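Local coordinates for protein uncharacterized peptidase Lmo0363 (Listeria monocytogenes, PDB 3L4E) that is probably a serine-type peptidase of the S51 family, related to peptidase E, though its own substrates remain uncharacterized, at residues E68-I73 and K98-D103; K76-D81 and L107-A112; I130-T135 and Q172-E177; L159-Y162 and P166-E169. One frame throughout, in Å; residues are numbered along the deposited sequence.

Contact 1 (E68-I73 and K98-D103)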
loop_
_atom_site.group_PDB
_atom_site.type_symbol
_atom_site.label_atom_id
_atom_site.label_comp_id
_atom_site.label_asym_id
_atom_site.label_seq_id
_atom_site.Cartn_x
_atom_site.Cartn_y
_atom_site.Cartn_z
ATOM N N GLU A 68 2.802 -10.108 -15.074
ATOM C CA GLU A 68 4.134 -10.710 -15.113
ATOM C C GLU A 68 4.205 -12.115 -14.512
ATOM O O GLU A 68 3.443 -12.457 -13.602
ATOM C CB GLU A 68 5.163 -9.770 -14.482
ATOM C CG GLU A 68 5.369 -8.506 -15.310
ATOM C CD GLU A 68 6.408 -7.574 -14.729
ATOM O OE1 GLU A 68 6.058 -6.789 -13.825
ATOM O OE2 GLU A 68 7.569 -7.616 -15.184
ATOM N N SER A 69 5.124 -12.925 -15.041
ATOM C CA SER A 69 5.308 -14.303 -14.592
ATOM C C SER A 69 5.679 -14.342 -13.116
ATOM O O SER A 69 6.133 -13.342 -12.561
ATOM C CB SER A 69 6.413 -14.973 -15.407
ATOM O OG SER A 69 7.673 -14.412 -15.079
ATOM N N LEU A 70 5.483 -15.489 -12.473
ATOM C CA LEU A 70 5.879 -15.620 -11.075
ATOM C C LEU A 70 7.391 -15.531 -10.943
ATOM O O LEU A 70 7.908 -15.102 -9.909
ATOM C CB LEU A 70 5.366 -16.922 -10.462
ATOM C CG LEU A 70 4.122 -16.767 -9.587
ATOM C CD1 LEU A 70 4.371 -15.771 -8.450
ATOM C CD2 LEU A 70 2.922 -16.345 -10.432
ATOM N N GLY A 71 8.098 -15.940 -11.994
ATOM C CA GLY A 71 9.543 -15.843 -12.017
ATOM C C GLY A 71 9.994 -14.409 -11.839
ATOM O O GLY A 71 10.884 -14.122 -11.039
ATOM N N GLU A 72 9.370 -13.505 -12.586
ATOM C CA GLU A 72 9.719 -12.094 -12.538
ATOM C C GLU A 72 9.276 -11.468 -11.218
ATOM O O GLU A 72 9.975 -10.624 -10.656
ATOM C CB GLU A 72 9.081 -11.348 -13.712
ATOM C CG GLU A 72 9.723 -10.009 -14.012
ATOM C CD GLU A 72 11.164 -10.152 -14.462
ATOM O OE1 GLU A 72 11.944 -9.189 -14.294
ATOM O OE2 GLU A 72 11.519 -11.235 -14.980
ATOM N N ILE A 73 8.108 -11.880 -10.733
ATOM C CA ILE A 73 7.590 -11.379 -9.469
ATOM C C ILE A 73 8.528 -11.780 -8.338
ATOM O O ILE A 73 8.925 -10.949 -7.523
ATOM C CB ILE A 73 6.172 -11.924 -9.184
ATOM C CG1 ILE A 73 5.165 -11.360 -10.196
ATOM C CG2 ILE A 73 5.750 -11.609 -7.747
ATOM C CD1 ILE A 73 3.761 -11.946 -10.068
ATOM N N LYS A 98 -3.334 -12.636 -4.603
ATOM C CA LYS A 98 -3.694 -14.009 -4.253
ATOM C C LYS A 98 -3.564 -14.971 -5.441
ATOM O O LYS A 98 -3.062 -16.094 -5.289
ATOM C CB LYS A 98 -5.108 -14.082 -3.672
ATOM C CG LYS A 98 -5.264 -13.434 -2.316
ATOM C CD LYS A 98 -6.634 -13.763 -1.730
ATOM C CE LYS A 98 -6.796 -13.201 -0.328
ATOM N NZ LYS A 98 -8.085 -13.636 0.284
ATOM N N ARG A 99 -4.015 -14.537 -6.616
ATOM C CA ARG A 99 -3.981 -15.381 -7.809
ATOM C C ARG A 99 -2.578 -15.887 -8.123
ATOM O O ARG A 99 -2.398 -17.018 -8.580
ATOM C CB ARG A 99 -4.522 -14.639 -9.036
ATOM C CG ARG A 99 -4.301 -15.428 -10.327
ATOM C CD ARG A 99 -4.725 -14.687 -11.587
ATOM N NE ARG A 99 -3.929 -13.495 -11.874
ATOM C CZ ARG A 99 -2.771 -13.489 -12.534
ATOM N NH1 ARG A 99 -2.231 -14.620 -12.967
ATOM N NH2 ARG A 99 -2.140 -12.344 -12.748
ATOM N N THR A 100 -1.588 -15.034 -7.890
ATOM C CA THR A 100 -0.208 -15.362 -8.224
ATOM C C THR A 100 0.526 -15.990 -7.062
ATOM O O THR A 100 1.619 -16.512 -7.228
ATOM C CB THR A 100 0.568 -14.105 -8.632
ATOM O OG1 THR A 100 0.489 -13.134 -7.579
ATOM C CG2 THR A 100 -0.010 -13.519 -9.903
ATOM N N GLY A 101 -0.068 -15.918 -5.878
ATOM C CA GLY A 101 0.607 -16.361 -4.673
ATOM C C GLY A 101 1.660 -15.355 -4.224
ATOM O O GLY A 101 2.518 -15.674 -3.402
ATOM N N ALA A 102 1.591 -14.134 -4.758
ATOM C CA ALA A 102 2.578 -13.102 -4.430
ATOM C C ALA A 102 2.332 -12.467 -3.064
ATOM O O ALA A 102 3.231 -11.871 -2.476
ATOM C CB ALA A 102 2.613 -12.036 -5.517
ATOM N N ASP A 103 1.114 -12.588 -2.552
ATOM C CA ASP A 103 0.856 -12.138 -1.195
ATOM C C ASP A 103 1.853 -12.809 -0.255
ATOM O O ASP A 103 2.419 -12.168 0.632
ATOM C CB ASP A 103 -0.600 -12.404 -0.777
ATOM C CG ASP A 103 -0.991 -13.885 -0.839
ATOM O OD1 ASP A 103 -0.418 -14.657 -1.632
ATOM O OD2 ASP A 103 -1.904 -14.276 -0.085
HETATM O O HOH W 1 0.685 -12.561 -13.522
#

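Contact 2 (K76-D81 and L107-A112)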
loop_
_atom_site.group_PDB
_atom_site.type_symbol
_atom_site.label_atom_id
_atom_site.label_comp_id
_atom_site.label_asym_id
_atom_site.label_seq_id
_atom_site.Cartn_x
_atom_site.Cartn_y
_atom_site.Cartn_z
ATOM N N LYS A 76 12.151 -9.861 -8.755
ATOM C CA LYS A 76 12.127 -8.441 -8.424
ATOM C C LYS A 76 11.920 -8.216 -6.929
ATOM O O LYS A 76 12.634 -7.432 -6.308
ATOM C CB LYS A 76 11.053 -7.711 -9.238
ATOM C CG LYS A 76 11.363 -7.649 -10.732
ATOM C CD LYS A 76 10.276 -6.933 -11.524
ATOM C CE LYS A 76 10.700 -6.740 -12.981
ATOM N NZ LYS A 76 9.633 -6.116 -13.818
ATOM N N LEU A 77 10.942 -8.911 -6.354
ATOM C CA LEU A 77 10.678 -8.792 -4.928
ATOM C C LEU A 77 11.914 -9.116 -4.091
ATOM O O LEU A 77 12.162 -8.475 -3.064
ATOM C CB LEU A 77 9.495 -9.677 -4.517
ATOM C CG LEU A 77 8.121 -9.124 -4.907
ATOM C CD1 LEU A 77 7.034 -10.146 -4.612
ATOM C CD2 LEU A 77 7.839 -7.802 -4.188
ATOM N N ARG A 78 12.682 -10.111 -4.530
ATOM C CA ARG A 78 13.889 -10.525 -3.818
ATOM C C ARG A 78 15.055 -9.563 -4.022
ATOM O O ARG A 78 15.833 -9.311 -3.103
ATOM C CB ARG A 78 14.299 -11.935 -4.242
ATOM C CG ARG A 78 13.277 -12.986 -3.878
ATOM C CD ARG A 78 13.804 -14.388 -4.104
ATOM N NE ARG A 78 13.134 -15.341 -3.227
ATOM C CZ ARG A 78 13.529 -15.607 -1.987
ATOM N NH1 ARG A 78 14.594 -14.996 -1.483
ATOM N NH2 ARG A 78 12.861 -16.480 -1.251
ATOM N N LYS A 79 15.166 -9.025 -5.231
ATOM C CA LYS A 79 16.315 -8.207 -5.601
ATOM C C LYS A 79 16.296 -6.817 -4.976
ATOM O O LYS A 79 17.299 -6.358 -4.429
ATOM C CB LYS A 79 16.401 -8.071 -7.122
ATOM C CG LYS A 79 17.581 -7.237 -7.595
ATOM C CD LYS A 79 17.686 -7.222 -9.112
ATOM C CE LYS A 79 16.707 -6.240 -9.733
ATOM N NZ LYS A 79 17.085 -4.828 -9.436
ATOM N N ASN A 80 15.155 -6.147 -5.066
ATOM C CA ASN A 80 15.094 -4.733 -4.714
ATOM C C ASN A 80 14.932 -4.470 -3.222
ATOM O O ASN A 80 14.426 -5.312 -2.474
ATOM C CB ASN A 80 14.024 -4.022 -5.543
ATOM C CG ASN A 80 14.289 -4.141 -7.040
ATOM O OD1 ASN A 80 15.433 -4.044 -7.488
ATOM N ND2 ASN A 80 13.240 -4.367 -7.813
ATOM N N ASP A 81 15.380 -3.293 -2.801
ATOM C CA ASP A 81 15.460 -2.947 -1.392
ATOM C C ASP A 81 14.101 -2.730 -0.749
ATOM O O ASP A 81 13.879 -3.142 0.394
ATOM C CB ASP A 81 16.313 -1.695 -1.223
ATOM C CG ASP A 81 17.732 -1.898 -1.709
ATOM O OD1 ASP A 81 18.406 -2.808 -1.192
ATOM O OD2 ASP A 81 18.168 -1.161 -2.612
ATOM N N LEU A 107 4.939 -11.098 2.107
ATOM C CA LEU A 107 5.061 -11.360 3.537
ATOM C C LEU A 107 6.444 -11.890 3.901
ATOM O O LEU A 107 7.015 -11.489 4.914
ATOM C CB LEU A 107 3.983 -12.337 4.009
ATOM C CG LEU A 107 2.554 -11.800 3.995
ATOM C CD1 LEU A 107 1.570 -12.901 4.385
ATOM C CD2 LEU A 107 2.429 -10.590 4.912
ATOM N N GLU A 108 6.979 -12.794 3.083
ATOM C CA GLU A 108 8.315 -13.339 3.334
ATOM C C GLU A 108 9.387 -12.251 3.310
ATOM O O GLU A 108 10.269 -12.217 4.174
ATOM C CB GLU A 108 8.675 -14.443 2.329
ATOM C CG GLU A 108 10.072 -15.024 2.550
ATOM C CD GLU A 108 10.587 -15.845 1.375
ATOM O OE1 GLU A 108 9.790 -16.202 0.480
ATOM O OE2 GLU A 108 11.802 -16.141 1.353
ATOM N N GLU A 109 9.320 -11.368 2.317
ATOM C CA GLU A 109 10.290 -10.285 2.211
ATOM C C GLU A 109 10.212 -9.349 3.411
ATOM O O GLU A 109 11.234 -8.953 3.967
ATOM C CB GLU A 109 10.083 -9.494 0.916
ATOM C CG GLU A 109 10.380 -10.282 -0.352
ATOM C CD GLU A 109 11.828 -10.739 -0.427
ATOM O OE1 GLU A 109 12.729 -9.939 -0.102
ATOM O OE2 GLU A 109 12.069 -11.898 -0.811
ATOM N N ILE A 110 8.995 -8.979 3.796
ATOM C CA ILE A 110 8.795 -8.138 4.969
ATOM C C ILE A 110 9.370 -8.810 6.215
ATOM O O ILE A 110 10.038 -8.171 7.021
ATOM C CB ILE A 110 7.306 -7.815 5.161
ATOM C CG1 ILE A 110 6.830 -6.915 4.018
ATOM C CG2 ILE A 110 7.062 -7.156 6.509
ATOM C CD1 ILE A 110 5.337 -6.667 4.016
ATOM N N ALA A 111 9.129 -10.107 6.358
ATOM C CA ALA A 111 9.645 -10.838 7.510
ATOM C C ALA A 111 11.174 -10.845 7.532
ATOM O O ALA A 111 11.785 -10.928 8.598
ATOM C CB ALA A 111 9.105 -12.259 7.532
ATOM N N ALA A 112 11.783 -10.750 6.353
ATOM C CA ALA A 112 13.238 -10.731 6.226
ATOM C C ALA A 112 13.819 -9.328 6.415
ATOM O O ALA A 112 15.034 -9.140 6.343
ATOM C CB ALA A 112 13.655 -11.299 4.883
#

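Contact 3 (I130-T135 and Q172-E177)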
loop_
_atom_site.group_PDB
_atom_site.type_symbol
_atom_site.label_atom_id
_atom_site.label_comp_id
_atom_site.label_asym_id
_atom_site.label_seq_id
_atom_site.Cartn_x
_atom_site.Cartn_y
_atom_site.Cartn_z
ATOM N N ILE A 130 -10.344 -6.864 3.971
ATOM C CA ILE A 130 -10.611 -5.587 3.303
ATOM C C ILE A 130 -12.089 -5.304 3.023
ATOM O O ILE A 130 -12.411 -4.364 2.302
ATOM C CB ILE A 130 -9.808 -5.441 1.990
ATOM C CG1 ILE A 130 -10.259 -6.481 0.953
ATOM C CG2 ILE A 130 -8.326 -5.587 2.269
ATOM C CD1 ILE A 130 -9.673 -6.254 -0.438
ATOM N N ALA A 131 -12.985 -6.101 3.593
ATOM C CA ALA A 131 -14.406 -5.895 3.350
ATOM C C ALA A 131 -14.835 -4.461 3.658
ATOM O O ALA A 131 -15.670 -3.894 2.955
ATOM C CB ALA A 131 -15.248 -6.898 4.144
ATOM N N TYR A 132 -14.244 -3.872 4.693
ATOM C CA TYR A 132 -14.636 -2.541 5.149
ATOM C C TYR A 132 -14.423 -1.441 4.108
ATOM O O TYR A 132 -14.984 -0.349 4.234
ATOM C CB TYR A 132 -13.906 -2.178 6.447
ATOM C CG TYR A 132 -12.410 -1.927 6.289
ATOM C CD1 TYR A 132 -11.905 -0.637 6.178
ATOM C CD2 TYR A 132 -11.506 -2.983 6.269
ATOM C CE1 TYR A 132 -10.541 -0.405 6.045
ATOM C CE2 TYR A 132 -10.149 -2.769 6.136
ATOM C CZ TYR A 132 -9.667 -1.476 6.026
ATOM O OH TYR A 132 -8.309 -1.271 5.903
ATOM N N ILE A 133 -13.615 -1.719 3.086
ATOM C CA ILE A 133 -13.290 -0.697 2.096
ATOM C C ILE A 133 -14.234 -0.718 0.885
ATOM O O ILE A 133 -14.087 0.087 -0.034
ATOM C CB ILE A 133 -11.793 -0.786 1.651
ATOM C CG1 ILE A 133 -11.220 0.602 1.338
ATOM C CG2 ILE A 133 -11.611 -1.735 0.476
ATOM C CD1 ILE A 133 -11.142 1.515 2.539
ATOM N N GLN A 134 -15.222 -1.614 0.898
ATOM C CA GLN A 134 -16.079 -1.817 -0.273
ATOM C C GLN A 134 -16.954 -0.628 -0.691
ATOM O O GLN A 134 -17.422 -0.583 -1.831
ATOM C CB GLN A 134 -16.945 -3.071 -0.113
ATOM C CG GLN A 134 -17.936 -3.012 1.028
ATOM C CD GLN A 134 -18.552 -4.363 1.302
ATOM O OE1 GLN A 134 -18.349 -4.945 2.367
ATOM N NE2 GLN A 134 -19.297 -4.882 0.330
ATOM N N THR A 135 -17.194 0.319 0.210
ATOM C CA THR A 135 -17.930 1.522 -0.178
ATOM C C THR A 135 -17.017 2.567 -0.830
ATOM O O THR A 135 -17.498 3.542 -1.411
ATOM C CB THR A 135 -18.731 2.159 0.996
ATOM O OG1 THR A 135 -17.851 2.425 2.095
ATOM C CG2 THR A 135 -19.852 1.236 1.458
ATOM N N GLN A 172 -16.635 8.496 6.983
ATOM C CA GLN A 172 -17.462 8.658 8.173
ATOM C C GLN A 172 -18.350 7.440 8.396
ATOM O O GLN A 172 -18.461 6.927 9.513
ATOM C CB GLN A 172 -18.337 9.907 8.042
ATOM C CG GLN A 172 -17.571 11.223 8.080
ATOM C CD GLN A 172 -16.910 11.468 9.419
ATOM O OE1 GLN A 172 -15.835 12.060 9.495
ATOM N NE2 GLN A 172 -17.551 11.005 10.486
ATOM N N LYS A 173 -18.987 6.980 7.325
ATOM C CA LYS A 173 -19.909 5.854 7.415
ATOM C C LYS A 173 -19.187 4.540 7.682
ATOM O O LYS A 173 -19.757 3.624 8.270
ATOM C CB LYS A 173 -20.779 5.770 6.162
ATOM C CG LYS A 173 -21.795 6.903 6.081
ATOM C CD LYS A 173 -22.682 6.805 4.853
ATOM C CE LYS A 173 -23.760 7.882 4.885
ATOM N NZ LYS A 173 -24.624 7.847 3.672
ATOM N N ILE A 174 -17.926 4.456 7.263
ATOM C CA ILE A 174 -17.119 3.275 7.532
ATOM C C ILE A 174 -16.768 3.178 9.014
ATOM O O ILE A 174 -16.885 2.113 9.614
ATOM C CB ILE A 174 -15.838 3.252 6.667
ATOM C CG1 ILE A 174 -16.210 3.058 5.194
ATOM C CG2 ILE A 174 -14.863 2.168 7.142
ATOM C CD1 ILE A 174 -15.027 2.937 4.262
ATOM N N VAL A 175 -16.344 4.292 9.604
ATOM C CA VAL A 175 -16.048 4.308 11.031
ATOM C C VAL A 175 -17.253 3.849 11.843
ATOM O O VAL A 175 -17.127 3.025 12.750
ATOM C CB VAL A 175 -15.638 5.710 11.517
ATOM C CG1 VAL A 175 -15.713 5.772 13.028
ATOM C CG2 VAL A 175 -14.240 6.050 11.030
ATOM N N THR A 176 -18.423 4.385 11.506
ATOM C CA THR A 176 -19.647 4.060 12.230
ATOM C C THR A 176 -19.953 2.568 12.139
ATOM O O THR A 176 -20.253 1.921 13.143
ATOM C CB THR A 176 -20.859 4.847 11.687
ATOM O OG1 THR A 176 -20.528 6.236 11.567
ATOM C CG2 THR A 176 -22.058 4.692 12.615
ATOM N N GLU A 177 -19.871 2.027 10.927
ATOM C CA GLU A 177 -20.256 0.642 10.677
ATOM C C GLU A 177 -19.242 -0.378 11.201
ATOM O O GLU A 177 -19.613 -1.480 11.606
ATOM C CB GLU A 177 -20.504 0.425 9.182
ATOM C CG GLU A 177 -20.807 -1.015 8.802
ATOM C CD GLU A 177 -21.247 -1.158 7.357
ATOM O OE1 GLU A 177 -21.149 -0.165 6.604
ATOM O OE2 GLU A 177 -21.691 -2.264 6.978
#

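Contact 4 (L159-Y162 and P166-E169)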
loop_
_atom_site.group_PDB
_atom_site.type_symbol
_atom_site.label_atom_id
_atom_site.label_comp_id
_atom_site.label_asym_id
_atom_site.label_seq_id
_atom_site.Cartn_x
_atom_site.Cartn_y
_atom_site.Cartn_z
ATOM N N LEU A 159 -7.735 3.194 7.292
ATOM C CA LEU A 159 -8.780 3.857 6.519
ATOM C C LEU A 159 -8.223 5.145 5.924
ATOM O O LEU A 159 -8.104 6.151 6.615
ATOM C CB LEU A 159 -9.988 4.149 7.403
ATOM C CG LEU A 159 -11.186 4.791 6.711
ATOM C CD1 LEU A 159 -11.687 3.913 5.572
ATOM C CD2 LEU A 159 -12.287 5.031 7.727
ATOM N N PRO A 160 -7.864 5.114 4.634
ATOM C CA PRO A 160 -7.169 6.268 4.051
ATOM C C PRO A 160 -8.121 7.373 3.610
ATOM O O PRO A 160 -9.336 7.156 3.480
ATOM C CB PRO A 160 -6.457 5.664 2.838
ATOM C CG PRO A 160 -7.362 4.548 2.415
ATOM C CD PRO A 160 -7.991 3.996 3.680
ATOM N N HIS A 161 -7.548 8.553 3.387
ATOM C CA HIS A 161 -8.300 9.755 3.041
ATOM C C HIS A 161 -9.324 10.123 4.121
ATOM O O HIS A 161 -10.365 10.688 3.803
ATOM C CB HIS A 161 -9.008 9.608 1.683
ATOM C CG HIS A 161 -8.160 9.011 0.598
ATOM N ND1 HIS A 161 -7.000 9.603 0.143
ATOM C CD2 HIS A 161 -8.322 7.889 -0.144
ATOM C CE1 HIS A 161 -6.478 8.865 -0.821
ATOM N NE2 HIS A 161 -7.261 7.818 -1.015
ATOM N N TYR A 162 -9.036 9.810 5.387
ATOM C CA TYR A 162 -10.030 9.999 6.457
ATOM C C TYR A 162 -10.479 11.446 6.608
ATOM O O TYR A 162 -9.657 12.352 6.773
ATOM C CB TYR A 162 -9.540 9.468 7.811
ATOM C CG TYR A 162 -10.570 9.651 8.915
ATOM C CD1 TYR A 162 -11.679 8.816 9.001
ATOM C CD2 TYR A 162 -10.443 10.665 9.859
ATOM C CE1 TYR A 162 -12.626 8.983 9.999
ATOM C CE2 TYR A 162 -11.385 10.837 10.864
ATOM C CZ TYR A 162 -12.473 9.993 10.932
ATOM O OH TYR A 162 -13.419 10.160 11.925
ATOM N N PRO A 166 -12.666 13.889 -1.483
ATOM C CA PRO A 166 -14.092 13.580 -1.639
ATOM C C PRO A 166 -14.499 12.269 -0.978
ATOM O O PRO A 166 -15.356 11.562 -1.513
ATOM C CB PRO A 166 -14.252 13.423 -3.160
ATOM C CG PRO A 166 -12.888 13.702 -3.759
ATOM C CD PRO A 166 -11.910 13.468 -2.670
ATOM N N PHE A 167 -13.897 11.945 0.159
ATOM C CA PHE A 167 -14.210 10.707 0.858
ATOM C C PHE A 167 -14.744 10.988 2.254
ATOM O O PHE A 167 -14.650 10.143 3.143
ATOM C CB PHE A 167 -12.965 9.819 0.954
ATOM C CG PHE A 167 -12.359 9.484 -0.377
ATOM C CD1 PHE A 167 -12.917 8.500 -1.178
ATOM C CD2 PHE A 167 -11.229 10.148 -0.828
ATOM C CE1 PHE A 167 -12.362 8.189 -2.406
ATOM C CE2 PHE A 167 -10.673 9.844 -2.054
ATOM C CZ PHE A 167 -11.239 8.861 -2.843
ATOM N N LYS A 168 -15.300 12.181 2.452
ATOM C CA LYS A 168 -15.782 12.560 3.772
ATOM C C LYS A 168 -16.924 11.659 4.233
ATOM O O LYS A 168 -16.792 10.955 5.234
ATOM C CB LYS A 168 -16.178 14.039 3.826
ATOM C CG LYS A 168 -15.020 14.965 4.178
ATOM C CD LYS A 168 -15.506 16.373 4.465
ATOM C CE LYS A 168 -14.354 17.292 4.836
ATOM N NZ LYS A 168 -14.849 18.659 5.174
ATOM N N GLU A 169 -18.034 11.661 3.506
ATOM C CA GLU A 169 -19.168 10.844 3.925
ATOM C C GLU A 169 -18.830 9.356 3.909
ATOM O O GLU A 169 -19.243 8.614 4.799
ATOM C CB GLU A 169 -20.434 11.143 3.108
ATOM C CG GLU A 169 -20.200 11.669 1.701
ATOM C CD GLU A 169 -21.495 12.098 1.031
ATOM O OE1 GLU A 169 -22.575 11.828 1.599
ATOM O OE2 GLU A 169 -21.437 12.705 -0.061
#

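Contact 1 (E68-I73 and K98-D103)
L70, in the first turn of helix 70-79, reaches T100 at the end of helix 90-100. Its CB leads past rather than at the partner, and the branch beyond brings the side chain in: CG already lies 3.4 Å from T100 O, CD1 comes to 3.1 Å of that same oxygen, and CD2 reaches T100 CB at 3.7 Å. The methyls thus flank a carbonyl as well as a side chain. One turn along, I73 crosses T100 at about a right angle, CD1 resting 4.1 Å from T100 CG2, while its other branch, CG2, set anti to the backbone N by a chi1 of -67°, meets A102 CB at 3.9 Å. The T100 side chain turns only CB and CG2 to these partners. Its OG1 bonds back to E96 O and accepts from A102 N in an ST turn, beside the Schellman motif at G101 that separates helices 90-100 and 102-111. L105 of helix 102-111 also packs on L70 and I73. Beside this, a water donates to E68 O and accepts from R99 NH2, a polar bridge between the segments. Direct contact is therefore van der Waals in kind, methyls against methyls and one carbonyl, with the threonine hydroxyl engaged at its own helix end.

Contact 2 (K76-D81 and L107-A112)
E109 loses more surface here than any other residue, and it meets helix 70-79 with a bent side chain. CG stands beside the backbone N, and the bend at chi2 (-62°) folds the carboxylate over the last turn of that helix, so that OE2 lies 3.5 Å from R78 CG. The other oxygen, OE1, is 3.4 Å from L77 O, a pairing of two acceptors that would be unfavourable alone; K114 NZ reconciles them, forming a salt bridge with E109 OE1 and hydrogen bonds to L77 O and N80 O. R78 is next in buried surface. Its chain runs extended from CG to NE and carries the guanidinium past E109, crossing that side chain at about a right angle. E109 OE2 sits over one guanidinium face, 4.1 Å from R78 NH1, where charges attract but no N-H of the guanidinium points at it. The salt bridge goes instead to E108, whose extended chain brings OE2 within 2.8 Å of R78 NH2. The guanidinium and E108 carboxylate planes are 71° apart and the N-H...O angle is 118°, making the hydrogen-bond component weak. L77 adds its CB at 4.3 Å from E109 CG and also packs on I83. Two neighbouring helices packed on strand 82-85 of a mainly parallel sheet fit the alpha/beta fold of the glutaminase-like clan to which the S51 family belongs.

Contact 3 (I130-T135 and Q172-E177)
I174 projects from helix 168-177 straight at the 3-10 turn around Y132 and I133, and its two branches meet different parts of it. A chi1 of -67° sets CG2 anti to the backbone N and places CG1 beside that N, anti to the carbonyl carbon. CG2 approaches the tyrosine ring at its edge, near the ring plane, 4.2 Å from Y132 CD1; the two side chains cross obliquely, and neither ring face is used for this meeting. CD1, at the end of the longer branch, lies 3.3 Å from Y132 O, so a methyl group rests against a backbone carbonyl. The same methyl reaches I133 CD1 at 4.5 Å, a looser touch, since the I133 side chain sets out away from the helix and only its tip turns back. T135, exposed, runs antiparallel to the I174 side chain. Its OG1 comes to 3.6 Å of I174 CG1 and meets CD1 alike. The isoleucine is thereby held among a ring edge, a carbonyl and a hydroxyl, with L159 of strand 157-159 packing against both I174 and I133. Y132 OH makes a hydrogen bond to T158 O, which ties the ring to that strand. I133, which also packs on V124 and F91, has its side chain about 7 Å from that of H161 and about 8 Å from that of S120, between nearest atoms; both are charge-relay residues by similarity. The arrangement is a largely apolar packing of loop and helix on strand 157-159, near the probable serine-peptidase active site.

Contact 4 (L159-Y162 and P166-E169)
A near-parallel but slid-apart aromatic pair carries this contact: the imidazole of H161 and the phenyl ring of F167 run alongside each other in the same direction. Their planes are 17° apart and their centroids 4.6 Å, but the rings are displaced so far along each other that they barely overlap. H161 CD2 lies over one face of the phenylalanine, 3.6 Å from F167 CE2, and CE2 in turn sits over the imidazole near its rim. On the opposite imidazole face is P160 CB, again toward the rim, so the ring is flanked on both sides.

Van der Waals contact continues at the CB end of the two side chains. H161 CB meets F167 CD2 at 3.4 Å, closer than any ring-to-ring atom pair, and F167 CB lies 4.0 Å from H161 O. Both side chains carry CG beside the backbone N, with chi1 -45° in the histidine and -57° in the phenylalanine, so both rings leave their backbones in the same rotameric sense.

Hydrogen bonding to H161 comes from other parts of the chain. Its ND1 pairs with N189 ND2, and its backbone N with S9 OG. F167, at the N-cap position of helix 168-177, bonds through its carbonyl to T171 OG1, while its side chain also packs on M136.

H161 is assigned by similarity to the charge relay system with S120, about 3 Å away between nearest side-chain atoms. F167 on one face and P160 on the other, with the bond at ND1, probably limit the imidazole's movement, consistent with an orientation suited to meeting the serine.

The four contacts fall into two pairs on different parts of the fold. Contacts 1 and 2 share helices 70-79 and 102-111, their centres 13 Å apart; their segments alternate along the chain. Contact 1 meets the junction of helices 90-100 and 102-111, contact 2 the later turns of helix 102-111, and the E68-K76 salt bridge connects them. Contacts 3 and 4 follow later, centres 10 Å apart, and share helix 168-177; contact 4 falls within the stretch of chain that contact 3 spans, and L159 and Y162 of the one pack on I133, I174 and V175 of the other. The centres of contacts 2 and 4 are 30 Å apart. The first pair thus joins helices flanking the sheet, while the second shapes the surroundings of the probable catalytic histidine.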